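Local coordinates for protein cytochrome P450 monooxygenase (Rhodococcus sp. ECU0066, PDB 6KBH) that probably acts as a self-sufficient monooxygenase, joining a heme-containing P450 unit to FMN and [2Fe-2S] reductase centres in a single chain, at residues S61-V67 against V78-D83; R412-H416 against R447-R451; A478-L482 against E554-G558. All coordinates share one frame; numbering follows the deposited sequence.

Interactions 1 and 2 belong to the P450 part of the chain and interaction 3 to the flavin-binding part; none touches another. Interaction 1 is partly buried and joins the end of helix 59-64 and strand 67-69 to strand 76-78 and the start of helix 81-89, largely through polar bonds. Interaction 2, about 44 Å away between centres, is also partly buried and pairs the end of helix 396-413 with the weakly bonded helix 449-452 through a salt bridge and proline packing. Interaction 3 is a surface contact, mainly aliphatic, with one straight backbone bond between a barrel strand and a loop. Helix 449-452 and strand 475-486 follow each other in the chain, so interactions 2 and 3 probably lie on the two sides of the connection between the parts.

Interaction 1. Residues S61-V67 against V78-D83; sequences SRDEEPV and VTRYED
R80 NH1 donates a 2.6 Å hydrogen bond to R62 O, a carbonyl near the end of helix 59-64. That helix, the hairpin strands 67-69 and 76-78, and helix 81-89 follow one another in the chain, consistent with helix A, the first strands of the beta-1 sheet and helix B of the P450 fold. The carbonyl points almost straight at its donor, with a C=O...N angle of 162°, but the bond is bent at the hydrogen, 130°, and R62 O lies tilted from the guanidinium plane. A bend at chi3 (-79°) turns the guanidinium back over P66, whose CB lies over one face, 3.4 Å from R80 NE. A leucine in place of R80 would probably leave R62 O without this donor and uncover the P66 ring on that side. R365 brings a second positive charge close to R80 NH1, while the loop residues N343 and D363 touch its side chain.

Deeper in, T79 OG1 donates to S61 OG at 3.1 Å. With OG1 beside its own backbone N, T79 has CG2 anti to that N, where it lies across the R62 chain at about a right angle, 3.2 Å from R62 CG. Beyond this point R62 leads away to S359, which also bonds T79 O, so both segments are tied to one serine. T79 N makes a weak bond to P66 O. D83 turns to N343, to which its OD2 is bonded. Next along, V67 and V78 form an antiparallel non-hydrogen-bonded pair, CA to CA 4.8 Å, at the edge of the sheet that V78 continues through backbone bonds to L354 and V356. Their side chains share one sheet face, V67 CG2 meeting V78 CG2 at 4.3 Å.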
loop_
_atom_site.group_PDB
_atom_site.type_symbol
_atom_site.label_atom_id
_atom_site.label_comp_id
_atom_site.label_asym_id
_atom_site.label_seq_id
_atom_site.Cartn_x
_atom_site.Cartn_y
_atom_site.Cartn_z
ATOM N N SER A 61 7.268 -14.987 24.502
ATOM C CA SER A 61 8.491 -14.226 24.273
ATOM C C SER A 61 8.200 -12.736 24.088
ATOM O O SER A 61 8.970 -11.889 24.552
ATOM C CB SER A 61 9.242 -14.791 23.067
ATOM O OG SER A 61 10.544 -14.237 22.972
ATOM N N ARG A 62 7.094 -12.392 23.423
ATOM C CA ARG A 62 6.711 -10.985 23.336
ATOM C C ARG A 62 6.445 -10.403 24.717
ATOM O O ARG A 62 6.709 -9.220 24.963
ATOM C CB ARG A 62 5.476 -10.825 22.440
ATOM C CG ARG A 62 5.758 -11.064 20.975
ATOM C CD ARG A 62 4.703 -10.588 20.009
ATOM N NE ARG A 62 3.463 -11.348 20.100
ATOM C CZ ARG A 62 3.305 -12.590 19.656
ATOM N NH1 ARG A 62 4.320 -13.234 19.097
ATOM N NH2 ARG A 62 2.132 -13.197 19.784
ATOM N N ASP A 63 5.962 -11.229 25.641
ATOM C CA ASP A 63 5.555 -10.724 26.943
ATOM C C ASP A 63 6.733 -10.618 27.901
ATOM O O ASP A 63 6.974 -9.554 28.481
ATOM C CB ASP A 63 4.457 -11.613 27.526
ATOM C CG ASP A 63 3.158 -11.505 26.755
ATOM O OD1 ASP A 63 2.992 -10.522 26.002
ATOM O OD2 ASP A 63 2.296 -12.397 26.897
ATOM N N GLU A 64 7.489 -11.702 28.076
ATOM C CA GLU A 64 8.456 -11.753 29.161
ATOM C C GLU A 64 9.909 -11.917 28.736
ATOM O O GLU A 64 10.794 -11.653 29.558
ATOM C CB GLU A 64 8.094 -12.883 30.139
ATOM C CG GLU A 64 6.595 -13.057 30.328
ATOM C CD GLU A 64 6.253 -14.261 31.173
ATOM O OE1 GLU A 64 6.783 -14.370 32.299
ATOM O OE2 GLU A 64 5.457 -15.103 30.708
ATOM N N GLU A 65 10.192 -12.323 27.499
ATOM C CA GLU A 65 11.575 -12.477 27.045
ATOM C C GLU A 65 11.655 -12.214 25.553
ATOM O O GLU A 65 11.548 -13.137 24.735
ATOM C CB GLU A 65 12.130 -13.860 27.381
ATOM C CG GLU A 65 13.642 -13.925 27.286
ATOM C CD GLU A 65 14.202 -15.241 27.768
ATOM O OE1 GLU A 65 13.404 -16.167 28.020
ATOM O OE2 GLU A 65 15.441 -15.344 27.896
ATOM N N PRO A 66 11.880 -10.956 25.157
ATOM C CA PRO A 66 11.817 -10.608 23.728
ATOM C C PRO A 66 13.003 -11.107 22.918
ATOM O O PRO A 66 12.906 -11.165 21.684
ATOM C CB PRO A 66 11.771 -9.078 23.753
ATOM C CG PRO A 66 12.557 -8.723 24.983
ATOM C CD PRO A 66 12.292 -9.815 25.992
ATOM N N VAL A 67 14.116 -11.455 23.564
ATOM C CA VAL A 67 15.329 -11.901 22.886
ATOM C C VAL A 67 15.938 -13.034 23.699
ATOM O O VAL A 67 16.205 -12.870 24.894
ATOM C CB VAL A 67 16.349 -10.758 22.718
ATOM C CG1 VAL A 67 17.650 -11.277 22.118
ATOM C CG2 VAL A 67 15.771 -9.651 21.864
ATOM N N VAL A 78 14.578 -13.197 18.014
ATOM C CA VAL A 78 14.094 -11.841 18.238
ATOM C C VAL A 78 12.619 -11.804 17.875
ATOM O O VAL A 78 12.225 -12.234 16.786
ATOM C CB VAL A 78 14.894 -10.808 17.430
ATOM C CG1 VAL A 78 14.379 -9.400 17.705
ATOM C CG2 VAL A 78 16.368 -10.916 17.777
ATOM N N THR A 79 11.813 -11.274 18.783
ATOM C CA THR A 79 10.402 -11.599 18.824
ATOM C C THR A 79 9.476 -10.397 18.674
ATOM O O THR A 79 8.419 -10.550 18.055
ATOM C CB THR A 79 10.123 -12.365 20.126
ATOM O OG1 THR A 79 10.539 -13.730 19.963
ATOM C CG2 THR A 79 8.688 -12.331 20.528
ATOM N N ARG A 80 9.873 -9.198 19.109
ATOM C CA ARG A 80 8.976 -8.047 19.106
ATOM C C ARG A 80 9.233 -7.116 17.915
ATOM O O ARG A 80 10.348 -7.024 17.395
ATOM C CB ARG A 80 9.096 -7.289 20.432
ATOM C CG ARG A 80 8.657 -8.156 21.605
ATOM C CD ARG A 80 8.126 -7.381 22.798
ATOM N NE ARG A 80 9.189 -6.819 23.619
ATOM C CZ ARG A 80 9.109 -6.675 24.937
ATOM N NH1 ARG A 80 8.020 -7.069 25.585
ATOM N NH2 ARG A 80 10.122 -6.151 25.610
ATOM N N TYR A 81 8.178 -6.405 17.507
ATOM C CA TYR A 81 8.122 -5.767 16.192
ATOM C C TYR A 81 9.078 -4.581 16.074
ATOM O O TYR A 81 9.729 -4.413 15.034
ATOM C CB TYR A 81 6.673 -5.358 15.904
ATOM C CG TYR A 81 6.438 -4.426 14.731
ATOM C CD1 TYR A 81 6.553 -3.051 14.873
ATOM C CD2 TYR A 81 6.035 -4.923 13.495
ATOM C CE1 TYR A 81 6.324 -2.204 13.820
ATOM C CE2 TYR A 81 5.801 -4.075 12.431
ATOM C CZ TYR A 81 5.944 -2.717 12.603
ATOM O OH TYR A 81 5.715 -1.856 11.559
ATOM N N GLU A 82 9.174 -3.747 17.113
ATOM C CA GLU A 82 10.184 -2.692 17.104
ATOM C C GLU A 82 11.576 -3.284 16.899
ATOM O O GLU A 82 12.386 -2.743 16.138
ATOM C CB GLU A 82 10.144 -1.894 18.412
ATOM C CG GLU A 82 9.021 -0.847 18.595
ATOM C CD GLU A 82 8.644 -0.082 17.330
ATOM O OE1 GLU A 82 9.275 0.960 17.051
ATOM O OE2 GLU A 82 7.708 -0.509 16.621
ATOM N N ASP A 83 11.857 -4.414 17.555
ATOM C CA ASP A 83 13.208 -4.971 17.545
ATOM C C ASP A 83 13.573 -5.546 16.181
ATOM O O ASP A 83 14.672 -5.296 15.672
ATOM C CB ASP A 83 13.343 -6.039 18.632
ATOM C CG ASP A 83 13.603 -5.447 20.006
ATOM O OD1 ASP A 83 14.133 -4.318 20.081
ATOM O OD2 ASP A 83 13.280 -6.115 21.011
#

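Interaction 2. Residues R412-H416 against R447-R451; sequences RRLPH and RNPER
R413 reaches E450 of the weakly bonded helix 449-452 with the NE and NH2 side of its guanidinium. It ends the long helix 396-413, which follows the heme ligand C393 in the P450 part, consistent with helix L of that fold. Its CB and CG pass E450 OE1 at the limit of contact, and CD comes to 3.7 Å from the same oxygen. A bend at chi3 (69°) then carries the guanidinium round so that OE1 sits at its edge, near the plane: R413 NE lies 2.6 Å from E450 OE1 and R413 NH2 2.9 Å from it. Together they make a salt bridge in which one carboxylate oxygen takes both N-H groups, each bond weak because it is strongly bent. The guanidinium and carboxylate planes stand 56° apart, so the two groups do not meet flat and in line. NH1 turns to E409, one helical turn back, which gives the arginine a second carboxylate.

Beside this pair, P449 CD packs against R413 O at 3.3 Å and P415 CD at 4.1 Å. N448 brings ND2 to the edge of the H416 ring, in its plane, with ring and amide 70° apart. H416 NE2 is hydrogen-bonded to D444 O, and W443 meets the ring with its plane steeply inclined. R447 lies over one face of H416 through its backbone carbon.

Away from the annotated sites, the contact joins the end of helix 396-413 to the chain leaving strand 440-442. W305 of helix 302-310 bonds P415 O, and the loop after helix 153-164 meets R413, L414 and E450.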
loop_
_atom_site.group_PDB
_atom_site.type_symbol
_atom_site.label_atom_id
_atom_site.label_comp_id
_atom_site.label_asym_id
_atom_site.label_seq_id
_atom_site.Cartn_x
_atom_site.Cartn_y
_atom_site.Cartn_z
ATOM N N ARG A 412 -15.214 -13.694 -7.057
ATOM C CA ARG A 412 -16.212 -13.428 -8.088
ATOM C C ARG A 412 -16.951 -14.703 -8.465
ATOM O O ARG A 412 -18.172 -14.805 -8.296
ATOM C CB ARG A 412 -15.544 -12.820 -9.321
ATOM C CG ARG A 412 -15.123 -11.375 -9.162
ATOM C CD ARG A 412 -16.219 -10.420 -9.577
ATOM N NE ARG A 412 -15.708 -9.058 -9.692
ATOM C CZ ARG A 412 -14.932 -8.632 -10.684
ATOM N NH1 ARG A 412 -14.578 -9.459 -11.659
ATOM N NH2 ARG A 412 -14.511 -7.375 -10.705
ATOM N N ARG A 413 -16.217 -15.698 -8.960
ATOM C CA ARG A 413 -16.848 -16.850 -9.587
ATOM C C ARG A 413 -17.388 -17.843 -8.561
ATOM O O ARG A 413 -18.487 -18.378 -8.740
ATOM C CB ARG A 413 -15.855 -17.529 -10.533
ATOM C CG ARG A 413 -15.466 -16.647 -11.711
ATOM C CD ARG A 413 -14.287 -17.191 -12.500
ATOM N NE ARG A 413 -14.609 -18.403 -13.242
ATOM C CZ ARG A 413 -13.801 -18.966 -14.136
ATOM N NH1 ARG A 413 -12.625 -18.419 -14.410
ATOM N NH2 ARG A 413 -14.174 -20.071 -14.765
ATOM N N LEU A 414 -16.647 -18.105 -7.483
ATOM C CA LEU A 414 -17.007 -19.141 -6.514
ATOM C C LEU A 414 -17.152 -18.577 -5.103
ATOM O O LEU A 414 -16.400 -18.956 -4.197
ATOM C CB LEU A 414 -15.977 -20.270 -6.524
ATOM C CG LEU A 414 -15.426 -20.756 -7.865
ATOM C CD1 LEU A 414 -14.641 -22.043 -7.693
ATOM C CD2 LEU A 414 -16.563 -20.978 -8.826
ATOM N N PRO A 415 -18.124 -17.687 -4.870
ATOM C CA PRO A 415 -18.375 -17.243 -3.491
ATOM C C PRO A 415 -18.987 -18.325 -2.623
ATOM O O PRO A 415 -18.865 -18.256 -1.395
ATOM C CB PRO A 415 -19.344 -16.063 -3.664
ATOM C CG PRO A 415 -19.344 -15.752 -5.131
ATOM C CD PRO A 415 -19.059 -17.049 -5.807
ATOM N N HIS A 416 -19.645 -19.317 -3.224
ATOM C CA HIS A 416 -20.244 -20.442 -2.519
ATOM C C HIS A 416 -19.239 -21.554 -2.221
ATOM O O HIS A 416 -19.637 -22.696 -1.953
ATOM C CB HIS A 416 -21.419 -20.992 -3.331
ATOM C CG HIS A 416 -21.016 -21.586 -4.643
ATOM N ND1 HIS A 416 -20.150 -20.956 -5.509
ATOM C CD2 HIS A 416 -21.361 -22.751 -5.238
ATOM C CE1 HIS A 416 -19.975 -21.709 -6.580
ATOM N NE2 HIS A 416 -20.702 -22.803 -6.441
ATOM N N ARG A 447 -24.517 -24.017 -9.086
ATOM C CA ARG A 447 -24.880 -22.747 -8.475
ATOM C C ARG A 447 -23.885 -21.625 -8.761
ATOM O O ARG A 447 -24.061 -20.518 -8.239
ATOM C CB ARG A 447 -25.028 -22.951 -6.963
ATOM C CG ARG A 447 -25.637 -21.807 -6.183
ATOM C CD ARG A 447 -25.932 -22.267 -4.785
ATOM N NE ARG A 447 -27.092 -23.147 -4.786
ATOM C CZ ARG A 447 -28.268 -22.818 -4.266
ATOM N NH1 ARG A 447 -28.427 -21.638 -3.685
ATOM N NH2 ARG A 447 -29.279 -23.674 -4.312
ATOM N N ASN A 448 -22.850 -21.872 -9.562
ATOM C CA ASN A 448 -21.943 -20.796 -9.928
ATOM C C ASN A 448 -22.753 -19.619 -10.468
ATOM O O ASN A 448 -23.566 -19.807 -11.385
ATOM C CB ASN A 448 -20.932 -21.235 -10.994
ATOM C CG ASN A 448 -20.158 -22.483 -10.615
ATOM O OD1 ASN A 448 -19.917 -23.353 -11.453
ATOM N ND2 ASN A 448 -19.752 -22.574 -9.358
ATOM N N PRO A 449 -22.579 -18.410 -9.930
ATOM C CA PRO A 449 -23.185 -17.238 -10.582
ATOM C C PRO A 449 -22.731 -17.090 -12.021
ATOM O O PRO A 449 -23.390 -16.398 -12.807
ATOM C CB PRO A 449 -22.704 -16.061 -9.720
ATOM C CG PRO A 449 -22.249 -16.672 -8.427
ATOM C CD PRO A 449 -21.725 -18.027 -8.792
ATOM N N GLU A 450 -21.638 -17.763 -12.383
ATOM C CA GLU A 450 -20.996 -17.573 -13.674
ATOM C C GLU A 450 -21.846 -18.109 -14.822
ATOM O O GLU A 450 -21.945 -17.467 -15.874
ATOM C CB GLU A 450 -19.631 -18.256 -13.648
ATOM C CG GLU A 450 -18.844 -18.185 -14.932
ATOM C CD GLU A 450 -17.807 -19.278 -15.004
ATOM O OE1 GLU A 450 -16.843 -19.233 -14.212
ATOM O OE2 GLU A 450 -17.964 -20.188 -15.843
ATOM N N ARG A 451 -22.463 -19.283 -14.649
ATOM C CA ARG A 451 -23.157 -19.920 -15.762
ATOM C C ARG A 451 -24.464 -19.230 -16.120
ATOM O O ARG A 451 -24.975 -19.432 -17.229
ATOM C CB ARG A 451 -23.420 -21.391 -15.452
ATOM C CG ARG A 451 -22.376 -22.322 -16.028
ATOM C CD ARG A 451 -22.832 -23.759 -15.943
ATOM N NE ARG A 451 -22.291 -24.427 -14.768
ATOM C CZ ARG A 451 -22.932 -25.366 -14.086
ATOM N NH1 ARG A 451 -24.149 -25.748 -14.453
ATOM N NH2 ARG A 451 -22.354 -25.924 -13.036
#

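Interaction 3. Residues A478-L482 against E554-G558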
loop_
_atom_site.group_PDB
_atom_site.type_symbol
_atom_site.label_atom_id
_atom_site.label_comp_id
_atom_site.label_asym_id
_atom_site.label_seq_id
_atom_site.Cartn_x
_atom_site.Cartn_y
_atom_site.Cartn_z
ATOM N N ALA A 478 -23.959 3.871 -1.077
ATOM C CA ALA A 478 -24.896 3.712 -2.173
ATOM C C ALA A 478 -25.579 5.041 -2.446
ATOM O O ALA A 478 -25.825 5.833 -1.529
ATOM C CB ALA A 478 -25.945 2.634 -1.860
ATOM N N VAL A 479 -25.871 5.283 -3.719
ATOM C CA VAL A 479 -26.556 6.500 -4.139
ATOM C C VAL A 479 -28.058 6.244 -4.075
ATOM O O VAL A 479 -28.598 5.448 -4.851
ATOM C CB VAL A 479 -26.114 6.940 -5.542
ATOM C CG1 VAL A 479 -26.140 5.775 -6.532
ATOM C CG2 VAL A 479 -26.979 8.088 -6.029
ATOM N N SER A 480 -28.734 6.919 -3.146
ATOM C CA SER A 480 -30.172 6.754 -2.979
ATOM C C SER A 480 -30.994 7.746 -3.790
ATOM O O SER A 480 -32.196 7.529 -3.965
ATOM C CB SER A 480 -30.544 6.887 -1.504
ATOM O OG SER A 480 -30.137 8.147 -0.990
ATOM N N GLY A 481 -30.384 8.823 -4.279
ATOM C CA GLY A 481 -31.128 9.791 -5.057
ATOM C C GLY A 481 -30.293 10.816 -5.795
ATOM O O GLY A 481 -29.275 11.292 -5.281
ATOM N N LEU A 482 -30.726 11.160 -7.008
ATOM C CA LEU A 482 -30.118 12.206 -7.823
ATOM C C LEU A 482 -31.154 13.293 -8.057
ATOM O O LEU A 482 -32.228 13.017 -8.594
ATOM C CB LEU A 482 -29.631 11.662 -9.168
ATOM C CG LEU A 482 -28.537 10.601 -9.188
ATOM C CD1 LEU A 482 -27.564 10.878 -8.064
ATOM C CD2 LEU A 482 -29.115 9.203 -9.098
ATOM N N GLU A 554 -22.981 8.628 -16.312
ATOM C CA GLU A 554 -23.091 7.181 -16.159
ATOM C C GLU A 554 -23.346 6.728 -14.723
ATOM O O GLU A 554 -23.175 5.539 -14.425
ATOM C CB GLU A 554 -21.833 6.490 -16.696
ATOM C CG GLU A 554 -21.963 6.017 -18.136
ATOM C CD GLU A 554 -20.679 5.420 -18.669
ATOM O OE1 GLU A 554 -19.598 5.791 -18.164
ATOM O OE2 GLU A 554 -20.748 4.580 -19.591
ATOM N N LEU A 555 -23.754 7.626 -13.830
ATOM C CA LEU A 555 -24.189 7.249 -12.491
ATOM C C LEU A 555 -25.712 7.228 -12.455
ATOM O O LEU A 555 -26.360 8.191 -12.880
ATOM C CB LEU A 555 -23.643 8.214 -11.430
ATOM C CG LEU A 555 -24.073 8.045 -9.959
ATOM C CD1 LEU A 555 -23.053 8.689 -9.038
ATOM C CD2 LEU A 555 -25.449 8.623 -9.653
ATOM N N ALA A 556 -26.274 6.141 -11.938
ATOM C CA ALA A 556 -27.704 6.034 -11.694
ATOM C C ALA A 556 -27.946 5.688 -10.231
ATOM O O ALA A 556 -27.016 5.377 -9.483
ATOM C CB ALA A 556 -28.348 4.982 -12.606
ATOM N N VAL A 557 -29.214 5.764 -9.825
ATOM C CA VAL A 557 -29.644 5.302 -8.507
ATOM C C VAL A 557 -29.235 3.841 -8.364
ATOM O O VAL A 557 -29.203 3.096 -9.351
ATOM C CB VAL A 557 -31.165 5.482 -8.313
ATOM C CG1 VAL A 557 -31.671 4.697 -7.113
ATOM C CG2 VAL A 557 -31.517 6.942 -8.138
ATOM N N GLY A 558 -28.893 3.423 -7.146
ATOM C CA GLY A 558 -28.573 2.041 -6.877
ATOM C C GLY A 558 -27.122 1.667 -7.083
ATOM O O GLY A 558 -26.719 0.571 -6.673
#
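V479 and L482 of strand 475-486 point their side chains at the loop L555-G558 and interlock with it. The strand belongs to the six-stranded antiparallel sheet of the flavin-binding domain, built like the barrel of the ferredoxin-reductase family, and the loop links helix 547-554 to the neighbouring strand 560-567. L555 supplies one bump: its CD2 enters the notch between V479 and L482, lying 4.0 Å from V479 CG2 and 3.5 Å from L482 CD1. The L555 side chain lies about 10 Å from that of G547, which binds FMN. L482 returns the fit, its CD2 settling against the backbone of A556 and V557 and reaching V557 CG2 at 3.4 Å. L482 and V557 run alongside each other, pointing opposite ways, whereas L482 and L555 cross at a slant.

V479 forks to suit two hollows. With chi1 at 48°, CG1 takes the crowded position between backbone N and carbonyl carbon and enters the bend of the loop near A556 O and G558 N, while CG2 is left to face L555. I492 and L494 of strand 489-496 also touch V479, and I492 touches L482 as well.

V479 O receives the one hydrogen bond between the segments, from G558 N at 3.1 Å. It is nearly straight at 175° and approaches in the carbonyl plane. A559 carries on the backbone pairing with V479. At G558 (phi 88°) a side chain would press on the carbonyl oxygen of V557, so the turn suits a residue without one.

The chemistry is that of an aliphatic seam with one main-chain bond between the segments: side-chain shape probably sets how the loop rests on the strand, while this bond and the V479 pairing with A559 next to it probably set where the loop lies along it.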